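Local coordinates for cytoplasmic export protein 1 (Saccharomyces cerevisiae, PDB 3VWA) that binds tRNA as a component of the nuclear tRNA export machinery and may hand aminoacylated tRNAs on to translation at the nuclear pore complex, at residues A[433-437]-A[471-476]. Residues are numbered along the deposited sequence.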
# COMPACT_ATOMS: atom_id res chain seq x y z
N VAL A 433 15.82 -20.08 -29.53
CA VAL A 433 14.75 -20.03 -30.51
C VAL A 433 13.54 -19.28 -29.95
O VAL A 433 12.82 -18.55 -30.68
CB VAL A 433 14.35 -21.44 -31.02
CG1 VAL A 433 13.74 -22.29 -29.90
CG2 VAL A 433 13.36 -21.36 -32.19
N GLU A 434 13.32 -19.44 -28.65
CA GLU A 434 12.19 -18.80 -28.01
C GLU A 434 12.31 -17.23 -28.09
O GLU A 434 11.33 -16.53 -28.40
CB GLU A 434 12.03 -19.39 -26.61
CG GLU A 434 10.68 -19.16 -25.95
CD GLU A 434 9.52 -19.82 -26.69
OE1 GLU A 434 9.74 -20.84 -27.40
OE2 GLU A 434 8.37 -19.33 -26.56
N ILE A 435 13.51 -16.73 -27.92
CA ILE A 435 13.81 -15.32 -27.96
C ILE A 435 13.69 -14.82 -29.36
O ILE A 435 13.13 -13.74 -29.57
CB ILE A 435 15.23 -15.02 -27.38
CG1 ILE A 435 15.25 -15.31 -25.88
CG2 ILE A 435 15.63 -13.55 -27.63
CD1 ILE A 435 16.62 -15.11 -25.21
N ARG A 436 14.21 -15.58 -30.33
CA ARG A 436 13.96 -15.27 -31.77
C ARG A 436 12.50 -15.16 -32.17
O ARG A 436 12.13 -14.20 -32.88
CB ARG A 436 14.76 -16.17 -32.73
CG ARG A 436 16.29 -16.16 -32.39
CD ARG A 436 17.18 -16.62 -33.51
NE ARG A 436 16.78 -17.94 -34.04
CZ ARG A 436 17.09 -19.12 -33.51
NH1 ARG A 436 16.67 -20.23 -34.14
NH2 ARG A 436 17.82 -19.22 -32.39
N THR A 437 11.70 -16.13 -31.72
CA THR A 437 10.25 -16.19 -31.97
C THR A 437 9.58 -14.94 -31.38
O THR A 437 8.85 -14.21 -32.09
CB THR A 437 9.65 -17.51 -31.38
OG1 THR A 437 10.37 -18.64 -31.91
CG2 THR A 437 8.15 -17.70 -31.73
N ASP A 471 14.62 -18.10 -40.85
CA ASP A 471 15.20 -18.70 -39.64
C ASP A 471 15.36 -20.21 -39.90
O ASP A 471 14.46 -20.80 -40.54
CB ASP A 471 14.34 -18.39 -38.40
CG ASP A 471 14.97 -18.83 -37.08
OD1 ASP A 471 15.56 -17.99 -36.35
OD2 ASP A 471 14.85 -20.03 -36.73
N PRO A 472 16.46 -20.82 -39.41
CA PRO A 472 16.62 -22.30 -39.46
C PRO A 472 15.51 -23.05 -38.71
O PRO A 472 15.11 -24.13 -39.12
CB PRO A 472 17.97 -22.57 -38.78
CG PRO A 472 18.40 -21.27 -38.13
CD PRO A 472 17.67 -20.16 -38.89
N GLN A 473 15.01 -22.48 -37.62
CA GLN A 473 13.93 -23.14 -36.91
C GLN A 473 12.56 -22.71 -37.41
O GLN A 473 12.41 -21.59 -37.89
CB GLN A 473 14.11 -22.91 -35.43
CG GLN A 473 15.52 -23.25 -35.00
CD GLN A 473 15.78 -24.73 -35.08
OE1 GLN A 473 14.96 -25.52 -34.64
NE2 GLN A 473 16.94 -25.12 -35.64
N VAL A 474 11.58 -23.60 -37.29
CA VAL A 474 10.22 -23.37 -37.78
C VAL A 474 9.46 -22.34 -36.94
O VAL A 474 8.65 -21.57 -37.48
CB VAL A 474 9.43 -24.71 -37.90
CG1 VAL A 474 7.92 -24.51 -38.11
CG2 VAL A 474 9.97 -25.53 -39.05
N LYS A 475 9.73 -22.27 -35.65
CA LYS A 475 8.89 -21.44 -34.79
C LYS A 475 8.91 -19.93 -35.15
O LYS A 475 7.85 -19.32 -35.16
CB LYS A 475 9.18 -21.68 -33.30
CG LYS A 475 8.07 -21.16 -32.38
CD LYS A 475 8.29 -21.55 -30.91
CE LYS A 475 7.08 -21.19 -30.04
NZ LYS A 475 7.16 -21.70 -28.64
N PRO A 476 10.09 -19.35 -35.42
CA PRO A 476 10.19 -17.92 -35.78
C PRO A 476 9.62 -17.58 -37.16
O PRO A 476 9.16 -16.46 -37.38
CB PRO A 476 11.69 -17.63 -35.70
CG PRO A 476 12.23 -18.74 -34.76
CD PRO A 476 11.43 -19.93 -35.18
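Two salt bridges carry the polar side of this contact, where the first turn of helix 433-446 meets the loop and first turn opening helix 474-487. The tighter one joins Arg436 to Asp471: Arg436 NE donates to Asp471 OD1 at 2.6 Å and Arg436 NH1 to Asp471 OD2 at 3.2 Å, a side-on, bidentate pairing in which each carboxylate oxygen takes its own nearly straight bond. The carboxylate also works at home, since Asp471 OD2 accepts from Gln473 N at 2.6 Å, closing an Asx turn just ahead of the helix; Arg436 NH2, meanwhile, reaches back to Asp430 O. The second bridge runs from Lys475, whose fully extended side chain crosses to Glu434 and puts Lys475 NZ 3.0 Å from Glu434 OE1.

Between the two bridges the packing is apolar. Val433 CG2 touches Gln473 CB at 3.7 Å and Pro476 CD at 3.8 Å, and the Pro476 ring also meets Thr437, with Thr437 OG1 3.4 Å from Pro476 CG. That hydroxyl is turned back on its own helix, donating to Val433 O at 2.7 Å. The backbones come close here, Thr437 CA lying 4.2 Å from Pro476 CA.

Both helices lie between the recognised HEAT repeats 381-419 and 494-530 of this fragment, consistent with the same HEAT-like array, next to each other but separated in sequence by helix 454-469. On the far side, Ile435 packs against helix 394-407. Chemically, basic and acidic partners are exchanged in both directions, so the paired charges offset one another while proline and valine close the gap between neighbouring helix starts.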